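Local coordinates for protein putative pyridoxal phosphate-dependent transferase (Clostridium difficile, PDB 4DGT) that probably works as a pyridoxal phosphate-dependent enzyme of the class I and II aminotransferase family, with pyridoxal-5'-phosphate bound in the model, at residues P315-R320 / L328-S333; A353-N358 / Y367-L372; I209-H214 / Y298-I303. One frame throughout, in Å; residues are numbered along the deposited sequence. Where two conformers were deposited one is given.

Contact 1 (P315-R320 / L328-S333). With MG (magnesium ion), chain D.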
loop_
_atom_site.group_PDB
_atom_site.type_symbol
_atom_site.label_atom_id
_atom_site.label_comp_id
_atom_site.label_asym_id
_atom_site.label_seq_id
_atom_site.Cartn_x
_atom_site.Cartn_y
_atom_site.Cartn_z
ATOM N N PRO A 315 13.753 41.902 3.815
ATOM C CA PRO A 315 13.661 42.446 2.446
ATOM C C PRO A 315 14.732 41.974 1.467
ATOM O O PRO A 315 14.553 42.151 0.263
ATOM C CB PRO A 315 13.788 43.954 2.665
ATOM C CG PRO A 315 14.543 44.066 3.953
ATOM C CD PRO A 315 14.094 42.947 4.797
ATOM N N LYS A 316 15.793 41.338 1.950
ATOM C CA LYS A 316 16.797 40.729 1.059
ATOM C C LYS A 316 16.253 39.469 0.406
ATOM O O LYS A 316 16.719 39.090 -0.694
ATOM C CB LYS A 316 18.093 40.443 1.801
ATOM C CG LYS A 316 18.791 41.742 2.261
ATOM C CD LYS A 316 20.218 41.486 2.644
ATOM C CE LYS A 316 20.828 42.682 3.388
ATOM N NZ LYS A 316 22.197 42.261 3.862
ATOM N N LEU A 317 15.231 38.864 1.000
ATOM C CA LEU A 317 14.600 37.673 0.397
ATOM C C LEU A 317 13.695 38.072 -0.741
ATOM O O LEU A 317 13.165 39.180 -0.762
ATOM C CB LEU A 317 13.835 36.865 1.424
ATOM C CG LEU A 317 14.653 36.455 2.674
ATOM C CD1 LEU A 317 13.814 35.558 3.581
ATOM C CD2 LEU A 317 16.030 35.815 2.432
ATOM N N LYS A 318 13.489 37.184 -1.693
ATOM C CA LYS A 318 12.565 37.414 -2.793
ATOM C C LYS A 318 11.581 36.251 -2.865
ATOM O O LYS A 318 11.967 35.089 -2.731
ATOM C CB LYS A 318 13.294 37.546 -4.121
ATOM C CG LYS A 318 14.301 38.684 -4.203
ATOM C CD LYS A 318 15.115 38.545 -5.484
ATOM C CE LYS A 318 14.323 38.839 -6.749
ATOM N NZ LYS A 318 15.016 38.483 -8.021
ATOM N N VAL A 319 10.302 36.588 -3.039
ATOM C CA VAL A 319 9.218 35.611 -3.049
ATOM C C VAL A 319 8.153 36.112 -4.033
ATOM O O VAL A 319 7.900 37.337 -4.160
ATOM C CB VAL A 319 8.625 35.355 -1.670
ATOM C CG1 VAL A 319 8.048 36.620 -1.083
ATOM C CG2 VAL A 319 7.625 34.229 -1.742
ATOM N N ARG A 320 7.642 35.170 -4.801
ATOM C CA ARG A 320 6.495 35.375 -5.715
ATOM C C ARG A 320 5.296 34.562 -5.198
ATOM O O ARG A 320 5.437 33.401 -4.836
ATOM C CB ARG A 320 6.840 34.943 -7.149
ATOM C CG ARG A 320 8.040 35.678 -7.730
ATOM C CD ARG A 320 7.690 37.149 -7.997
ATOM N NE ARG A 320 8.821 37.987 -8.440
ATOM C CZ ARG A 320 9.587 38.751 -7.650
ATOM N NH1 ARG A 320 9.361 38.829 -6.340
ATOM N NH2 ARG A 320 10.581 39.469 -8.184
ATOM N N LEU A 328 5.451 27.722 -0.303
ATOM C CA LEU A 328 6.029 29.009 -0.689
ATOM C C LEU A 328 7.516 28.787 -1.066
ATOM O O LEU A 328 8.239 28.089 -0.334
ATOM C CB LEU A 328 5.853 29.969 0.509
ATOM C CG LEU A 328 6.114 31.434 0.297
ATOM C CD1 LEU A 328 4.975 32.040 -0.517
ATOM C CD2 LEU A 328 6.175 32.132 1.667
ATOM N N TRP A 329 7.927 29.398 -2.151
ATOM C CA TRP A 329 9.221 29.245 -2.730
ATOM C C TRP A 329 9.986 30.571 -2.573
ATOM O O TRP A 329 9.655 31.547 -3.240
ATOM C CB TRP A 329 9.039 28.857 -4.199
ATOM C CG TRP A 329 10.255 28.445 -4.997
ATOM C CD1 TRP A 329 10.675 28.997 -6.197
ATOM C CD2 TRP A 329 11.191 27.342 -4.757
ATOM N NE1 TRP A 329 11.758 28.327 -6.685
ATOM C CE2 TRP A 329 12.068 27.290 -5.892
ATOM C CE3 TRP A 329 11.335 26.377 -3.760
ATOM C CZ2 TRP A 329 13.103 26.371 -5.966
ATOM C CZ3 TRP A 329 12.358 25.435 -3.838
ATOM C CH2 TRP A 329 13.231 25.428 -4.941
ATOM N N VAL A 330 10.981 30.571 -1.701
ATOM C CA VAL A 330 11.627 31.825 -1.278
ATOM C C VAL A 330 13.106 31.822 -1.613
ATOM O O VAL A 330 13.824 30.839 -1.267
ATOM C CB VAL A 330 11.477 32.034 0.238
ATOM C CG1 VAL A 330 12.151 33.340 0.728
ATOM C CG2 VAL A 330 10.020 31.973 0.663
ATOM N N ASP A 331 13.527 32.893 -2.313
ATOM C CA ASP A 331 14.911 33.045 -2.785
ATOM C C ASP A 331 15.739 33.702 -1.708
ATOM O O ASP A 331 15.485 34.874 -1.397
ATOM C CB ASP A 331 14.942 33.915 -4.045
ATOM C CG ASP A 331 16.264 33.952 -4.700
ATOM O OD1 ASP A 331 17.261 33.415 -4.206
ATOM O OD2 ASP A 331 16.319 34.634 -5.762
ATOM N N PHE A 332 16.743 32.987 -1.173
ATOM C CA PHE A 332 17.672 33.455 -0.185
ATOM C C PHE A 332 19.031 33.795 -0.785
ATOM O O PHE A 332 19.959 34.071 -0.051
ATOM C CB PHE A 332 17.923 32.365 0.878
ATOM C CG PHE A 332 16.812 32.165 1.842
ATOM C CD1 PHE A 332 15.588 31.651 1.453
ATOM C CD2 PHE A 332 16.974 32.505 3.189
ATOM C CE1 PHE A 332 14.578 31.456 2.366
ATOM C CE2 PHE A 332 15.950 32.321 4.127
ATOM C CZ PHE A 332 14.757 31.786 3.711
ATOM N N SER A 333 19.134 33.825 -2.111
ATOM C CA SER A 333 20.461 33.987 -2.721
ATOM C C SER A 333 21.147 35.286 -2.439
ATOM O O SER A 333 22.375 35.315 -2.446
ATOM C CB SER A 333 20.505 33.801 -4.205
ATOM O OG SER A 333 19.504 34.586 -4.849
HETATM MG MG MG D . 12.706 42.908 -1.006
HETATM O O HOH W 1 17.393 36.744 -2.008
HETATM O O HOH W 2 11.592 41.237 -0.142
HETATM O O HOH W 3 13.889 41.718 -2.335
HETATM O O HOH W 4 6.095 30.706 -3.862
HETATM O O HOH W 5 8.942 32.442 -5.631
HETATM O O HOH W 6 11.307 44.193 0.304
HETATM O O HOH W 7 14.082 44.463 -1.396
HETATM O O HOH W 8 11.186 43.267 -2.248
#

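Contact 2 (A353-N358 / Y367-L372)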
loop_
_atom_site.group_PDB
_atom_site.type_symbol
_atom_site.label_atom_id
_atom_site.label_comp_id
_atom_site.label_asym_id
_atom_site.label_seq_id
_atom_site.Cartn_x
_atom_site.Cartn_y
_atom_site.Cartn_z
ATOM N N ALA A 353 12.835 24.081 10.265
ATOM C CA ALA A 353 13.098 23.102 9.177
ATOM C C ALA A 353 12.276 23.431 7.939
ATOM O O ALA A 353 11.053 23.290 7.903
ATOM C CB ALA A 353 12.780 21.718 9.683
ATOM N N LEU A 354 12.975 23.888 6.908
ATOM C CA LEU A 354 12.383 24.192 5.607
ATOM C C LEU A 354 12.945 23.182 4.635
ATOM O O LEU A 354 13.948 22.550 4.947
ATOM C CB LEU A 354 12.803 25.553 5.136
ATOM C CG LEU A 354 12.724 26.750 6.087
ATOM C CD1 LEU A 354 13.089 28.062 5.424
ATOM C CD2 LEU A 354 11.329 26.731 6.677
ATOM N N ASN A 355 12.329 22.997 3.472
ATOM C CA ASN A 355 12.909 22.086 2.485
ATOM C C ASN A 355 14.005 22.841 1.697
ATOM O O ASN A 355 13.744 23.830 1.096
ATOM C CB ASN A 355 11.879 21.532 1.491
ATOM C CG ASN A 355 11.006 20.436 2.063
ATOM O OD1 ASN A 355 11.233 19.256 1.850
ATOM N ND2 ASN A 355 9.960 20.824 2.690
ATOM N N GLN A 356 15.199 22.312 1.685
ATOM C CA GLN A 356 16.298 22.907 0.950
ATOM C C GLN A 356 16.011 22.933 -0.545
ATOM O O GLN A 356 15.597 21.922 -1.135
ATOM C CB GLN A 356 17.536 22.071 1.284
ATOM C CG GLN A 356 17.780 22.052 2.811
ATOM C CD GLN A 356 17.809 23.485 3.462
ATOM O OE1 GLN A 356 18.601 24.315 2.992
ATOM N NE2 GLN A 356 16.963 23.778 4.565
ATOM N N GLY A 357 16.179 24.097 -1.170
ATOM C CA GLY A 357 15.882 24.269 -2.577
ATOM C C GLY A 357 16.662 23.319 -3.514
ATOM O O GLY A 357 16.142 22.828 -4.548
ATOM N N ASN A 358 17.882 23.045 -3.156
ATOM C CA ASN A 358 18.739 22.214 -3.990
ATOM C C ASN A 358 18.247 20.786 -4.128
ATOM O O ASN A 358 18.527 20.108 -5.144
ATOM C CB ASN A 358 20.225 22.362 -3.578
ATOM C CG ASN A 358 20.612 21.722 -2.252
ATOM O OD1 ASN A 358 19.803 21.311 -1.453
ATOM N ND2 ASN A 358 21.920 21.632 -2.030
ATOM N N TYR A 367 17.338 28.645 -2.894
ATOM C CA TYR A 367 15.943 28.682 -2.475
ATOM C C TYR A 367 15.666 27.793 -1.253
ATOM O O TYR A 367 16.466 26.871 -0.957
ATOM C CB TYR A 367 14.985 28.239 -3.623
ATOM C CG TYR A 367 14.766 29.278 -4.705
ATOM C CD1 TYR A 367 15.679 29.446 -5.735
ATOM C CD2 TYR A 367 13.647 30.074 -4.688
ATOM C CE1 TYR A 367 15.450 30.413 -6.724
ATOM C CE2 TYR A 367 13.415 31.010 -5.657
ATOM C CZ TYR A 367 14.298 31.187 -6.638
ATOM O OH TYR A 367 13.949 32.172 -7.570
ATOM N N GLN A 368 14.549 28.068 -0.576
ATOM C CA GLN A 368 13.973 27.206 0.419
ATOM C C GLN A 368 12.447 27.163 0.208
ATOM O O GLN A 368 11.836 28.186 -0.255
ATOM C CB GLN A 368 14.256 27.750 1.829
ATOM C CG GLN A 368 15.726 27.991 2.170
ATOM C CD GLN A 368 16.451 26.691 2.492
ATOM O OE1 GLN A 368 15.918 25.842 3.211
ATOM N NE2 GLN A 368 17.669 26.527 2.010
ATOM N N ARG A 369 11.843 26.003 0.495
ATOM C CA ARG A 369 10.396 25.817 0.354
ATOM C C ARG A 369 9.786 25.791 1.774
ATOM O O ARG A 369 10.265 25.018 2.637
ATOM C CB ARG A 369 10.065 24.534 -0.345
ATOM C CG ARG A 369 8.640 24.495 -0.847
ATOM C CD ARG A 369 8.281 23.114 -1.332
ATOM N NE ARG A 369 8.120 22.183 -0.233
ATOM C CZ ARG A 369 7.918 20.900 -0.393
ATOM N NH1 ARG A 369 7.772 20.370 -1.598
ATOM N NH2 ARG A 369 7.784 20.142 0.681
ATOM N N ILE A 370 8.722 26.577 1.994
ATOM C CA ILE A 370 8.058 26.696 3.280
ATOM C C ILE A 370 6.601 26.229 3.148
ATOM O O ILE A 370 5.857 26.652 2.203
ATOM C CB ILE A 370 8.002 28.152 3.778
ATOM C CG1 ILE A 370 9.376 28.808 3.592
ATOM C CG2 ILE A 370 7.580 28.190 5.258
ATOM C CD1 ILE A 370 9.440 30.245 4.071
ATOM N N ASN A 371 6.159 25.356 4.049
ATOM C CA ASN A 371 4.791 24.831 4.043
ATOM C C ASN A 371 3.865 25.751 4.821
ATOM O O ASN A 371 4.030 25.886 6.029
ATOM C CB ASN A 371 4.837 23.437 4.689
ATOM C CG ASN A 371 3.493 22.742 4.748
ATOM O OD1 ASN A 371 2.428 23.350 4.759
ATOM N ND2 ASN A 371 3.553 21.427 4.895
ATOM N N LEU A 372 2.867 26.366 4.150
ATOM C CA LEU A 372 1.968 27.342 4.804
ATOM C C LEU A 372 0.640 26.748 5.237
ATOM O O LEU A 372 -0.283 27.474 5.661
ATOM C CB LEU A 372 1.755 28.539 3.899
ATOM C CG LEU A 372 2.783 29.692 4.148
ATOM C CD1 LEU A 372 4.253 29.222 4.208
ATOM C CD2 LEU A 372 2.545 30.874 3.231
HETATM O O HOH W 9 7.870 23.114 2.402
#

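Contact 3 (I209-H214 / Y298-I303)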
loop_
_atom_site.group_PDB
_atom_site.type_symbol
_atom_site.label_atom_id
_atom_site.label_comp_id
_atom_site.label_asym_id
_atom_site.label_seq_id
_atom_site.Cartn_x
_atom_site.Cartn_y
_atom_site.Cartn_z
ATOM N N ILE A 209 -5.691 22.666 -4.917
ATOM C CA ILE A 209 -5.124 23.691 -4.029
ATOM C C ILE A 209 -4.709 24.812 -4.954
ATOM O O ILE A 209 -3.582 24.910 -5.433
ATOM C CB ILE A 209 -3.967 23.165 -3.202
ATOM C CG1 ILE A 209 -4.442 21.951 -2.372
ATOM C CG2 ILE A 209 -3.473 24.309 -2.322
ATOM C CD1 ILE A 209 -3.392 21.101 -1.653
ATOM N N ILE A 210 -5.703 25.646 -5.270
ATOM C CA ILE A 210 -5.603 26.668 -6.319
ATOM C C ILE A 210 -6.119 27.977 -5.718
ATOM O O ILE A 210 -7.212 28.031 -5.142
ATOM C CB ILE A 210 -6.466 26.316 -7.570
ATOM C CG1 ILE A 210 -6.169 24.908 -8.113
ATOM C CG2 ILE A 210 -6.302 27.431 -8.634
ATOM C CD1 ILE A 210 -4.807 24.735 -8.760
ATOM N N LEU A 211 -5.340 29.041 -5.892
ATOM C CA LEU A 211 -5.685 30.317 -5.268
ATOM C C LEU A 211 -6.590 31.164 -6.156
ATOM O O LEU A 211 -6.874 30.798 -7.270
ATOM C CB LEU A 211 -4.432 31.039 -4.827
ATOM C CG LEU A 211 -3.639 30.420 -3.633
ATOM C CD1 LEU A 211 -4.532 29.976 -2.505
ATOM C CD2 LEU A 211 -2.880 29.192 -3.956
ATOM N N LYS A 212 -7.077 32.264 -5.595
ATOM C CA LYS A 212 -8.011 33.146 -6.349
ATOM C C LYS A 212 -7.362 33.656 -7.633
ATOM O O LYS A 212 -6.170 33.926 -7.712
ATOM C CB LYS A 212 -8.496 34.345 -5.519
ATOM C CG LYS A 212 -9.465 33.918 -4.483
ATOM C CD LYS A 212 -9.724 35.013 -3.434
ATOM C CE LYS A 212 -10.010 34.403 -2.052
ATOM N NZ LYS A 212 -11.012 35.083 -1.161
ATOM N N LYS A 213 -8.206 33.741 -8.651
ATOM C CA LYS A 213 -7.854 34.164 -9.999
ATOM C C LYS A 213 -7.146 33.125 -10.817
ATOM O O LYS A 213 -6.710 33.405 -11.919
ATOM C CB LYS A 213 -7.014 35.449 -10.009
ATOM C CG LYS A 213 -7.655 36.594 -9.223
ATOM C CD LYS A 213 -6.986 37.904 -9.561
ATOM C CE LYS A 213 -5.541 37.989 -9.116
ATOM N NZ LYS A 213 -4.943 39.359 -9.375
ATOM N N HIS A 214 -7.013 31.895 -10.279
ATOM C CA HIS A 214 -6.399 30.815 -11.043
ATOM C C HIS A 214 -7.347 29.663 -11.075
ATOM O O HIS A 214 -8.240 29.545 -10.225
ATOM C CB HIS A 214 -5.023 30.423 -10.426
ATOM C CG HIS A 214 -4.074 31.561 -10.465
ATOM N ND1 HIS A 214 -3.345 31.852 -11.584
ATOM C CD2 HIS A 214 -3.819 32.571 -9.552
ATOM C CE1 HIS A 214 -2.682 33.008 -11.367
ATOM N NE2 HIS A 214 -2.976 33.437 -10.148
ATOM N N TYR A 298 -8.417 30.487 4.086
ATOM C CA TYR A 298 -7.453 30.582 5.133
ATOM C C TYR A 298 -6.001 30.565 4.549
ATOM O O TYR A 298 -5.119 31.324 4.951
ATOM C CB TYR A 298 -7.657 29.464 6.132
ATOM C CG TYR A 298 -6.941 29.664 7.450
ATOM C CD1 TYR A 298 -7.558 30.356 8.482
ATOM C CD2 TYR A 298 -5.667 29.166 7.657
ATOM C CE1 TYR A 298 -6.916 30.556 9.700
ATOM C CE2 TYR A 298 -5.003 29.365 8.846
ATOM C CZ TYR A 298 -5.618 30.073 9.875
ATOM O OH TYR A 298 -4.951 30.274 11.085
ATOM N N LEU A 299 -5.763 29.659 3.602
ATOM C CA LEU A 299 -4.470 29.539 2.992
ATOM C C LEU A 299 -4.067 30.837 2.293
ATOM O O LEU A 299 -2.948 31.317 2.424
ATOM C CB LEU A 299 -4.482 28.393 1.964
ATOM C CG LEU A 299 -3.205 28.229 1.129
ATOM C CD1 LEU A 299 -1.979 27.867 2.002
ATOM C CD2 LEU A 299 -3.453 27.174 0.021
ATOM N N GLU A 300 -4.987 31.388 1.519
ATOM C CA GLU A 300 -4.656 32.635 0.829
ATOM C C GLU A 300 -4.305 33.768 1.786
ATOM O O GLU A 300 -3.343 34.511 1.542
ATOM C CB GLU A 300 -5.747 33.056 -0.099
ATOM C CG GLU A 300 -5.220 34.154 -1.043
ATOM C CD GLU A 300 -5.606 34.007 -2.516
ATOM O OE1 GLU A 300 -6.414 33.092 -2.882
ATOM O OE2 GLU A 300 -5.168 34.908 -3.290
ATOM N N SER A 301 -5.024 33.813 2.913
ATOM C CA SER A 301 -4.675 34.771 3.933
ATOM C C SER A 301 -3.302 34.525 4.475
ATOM O O SER A 301 -2.555 35.455 4.697
ATOM C CB SER A 301 -5.753 34.687 5.042
ATOM O OG SER A 301 -5.448 35.611 6.055
ATOM N N ASN A 302 -2.949 33.249 4.738
ATOM C CA ASN A 302 -1.579 32.939 5.249
ATOM C C ASN A 302 -0.514 33.373 4.217
ATOM O O ASN A 302 0.526 33.888 4.566
ATOM C CB ASN A 302 -1.347 31.455 5.528
ATOM C CG ASN A 302 -1.727 30.978 6.942
ATOM O OD1 ASN A 302 -2.137 31.737 7.800
ATOM N ND2 ASN A 302 -1.472 29.680 7.192
ATOM N N ILE A 303 -0.770 33.073 2.955
ATOM C CA ILE A 303 0.137 33.492 1.889
ATOM C C ILE A 303 0.349 34.972 1.849
ATOM O O ILE A 303 1.508 35.415 1.910
ATOM C CB ILE A 303 -0.301 32.910 0.541
ATOM C CG1 ILE A 303 -0.090 31.419 0.558
ATOM C CG2 ILE A 303 0.500 33.598 -0.584
ATOM C CD1 ILE A 303 -0.798 30.664 -0.598
HETATM O O HOH W 10 -4.385 34.605 -5.810
#

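Contact 1 (P315-R320 / L328-S333)
Leu-317 lays its CD2 methyl over one face of the Phe-332 ring, 3.9 Å from the centroid and 24° off the ring normal, a CH-pi contact displaced toward the rim. Its CD1 lies by CE2 and CZ, and its CB meets CG1 of Val-330. On the same face of the hairpin, Val-319 and Leu-328 cross at about a right angle: CG2 of Val-319, placed anti to its backbone N, comes 3.6 Å from CD1 of Leu-328. Helices 289-313 and 376-390 cover this apolar side. On the other face Lys-318 and Asp-331 run side by side, pointing the same way, on an antiparallel hydrogen-bonded backbone pair (Asp-331 N to Lys-318 O, 2.7 Å). Two waters bridge Arg-320 and Trp-329. O of Pro-315 binds the magnesium ion at 2.4 Å, and two of the five waters completing its shell donate to O of Leu-317. OD1 of Asp-331 is taken up by an Asx turn, accepting the N-H of Ser-333 and, in one deposited conformer, its OG. OD2 is left toward the lysines: 4.6 Å from NZ of Lys-318, too far for a salt bridge, and in a long, weak ion pair with Lys-145, so the charges probably interact at a distance.

Contact 2 (A353-N358 / Y367-L372)
The side chains of Gln-356 and Gln-368 lie side by side, pointing the same way, with their amide planes 49° apart. NE2 of Gln-368 donates to OE1 of Gln-356 at 2.6 Å, reaching that oxygen from well above its carbonyl plane. Both side chains bend at chi2 (-52° in Gln-356, -77° in Gln-368), which folds the two amides together; NE2 of Gln-356 also turns back to O of Leu-354. Leu-354 crosses Gln-368 at about a right angle, its CD1 3.8 Å from CB of Gln-368. On the opposite face of the sheet from the glutamines, Asn-355 runs alongside Arg-369 with ND2 3.0 Å from NH2, two donors as modelled and not a hydrogen bond; NH2 instead bonds O of Trp-38. A water accepts from NE of Arg-369 at 2.8 Å, at the guanidinium edge, and weakly from ND2 of Asn-355.

Beneath these side chains Asn-355 and Arg-369 form an antiparallel hydrogen-bonded pair, with N of Arg-369 2.9 Å from O of Asn-355. The ladder ends where Gly-357 N meets Tyr-367 O at 2.8 Å. Farther out, NH1 of Arg-369 bonds OD1 of Asn-175, so acceptors outside the hairpin fix the guanidinium, while helix 339-350 packs on Gln-368. With its side chain about 5 Å from pyridoxal-5'-phosphate, the arginine probably contributes positive charge to the cofactor pocket.

Contact 3 (I209-H214 / Y298-I303)
The chain from Leu-211 to His-214 makes a type II beta turn, with Lys-213 at phi 77°, and approaches helix 289-313 most closely at Leu-211 and Glu-300, whose CA atoms are 6.6 Å apart. Glu-300 reaches out from the helix and slides past Leu-211 in the opposite direction. Its CG stands anti to the backbone N (chi1 -166°), and OE1 accepts the N-H of Lys-212 through the syn lone pair, at 2.9 Å and an almost straight 175°. A water spans the other oxygen, OE2, and O of Lys-212, so the glutamate engages both backbone polar atoms of that residue. This joins helix 289-313 to the loop after strand 199-203 of the large mixed sheet, seven strands with one antiparallel, as in fold type I pyridoxal phosphate enzymes. Both charged ends have further partners: OE2 of Glu-300 also makes a salt bridge with Lys-321, and NZ of Lys-212 one with Glu-297 of the same helix. Beside the carboxylate the contact turns apolar. CD2 of Leu-299 meets CG2 of Ile-209 at 3.7 Å and CD1 of Leu-211 at 3.9 Å, crossing both side chains at about right angles. Ile-303 comes tip to tip with Leu-211, CD1 to CG at 4.2 Å.

How the contacts relate
Contacts 1 and 2, with centres 11 Å apart, are two hairpins of one four-stranded antiparallel sheet. Their inner strands, 327-331 and 367-371, are neighbours: N of Val-330 lies 2.9 Å from O of Gln-368, a probable hydrogen bond, and the rings of Trp-329 and Tyr-367 stack. Contact 3 abuts the end of strand 367-371, where ND2 of Asn-302 lies 2.9 Å from O of Leu-372, a hydrogen bond, but it stays about 5 Å from contact 1 at the nearest atoms. Of the side chains measured, that of Arg-369 in contact 2 is about 5 Å from pyridoxal-5'-phosphate, that of Ile-209 in contact 3 about 9 Å, and that of Trp-329 in contact 1 about 12 Å.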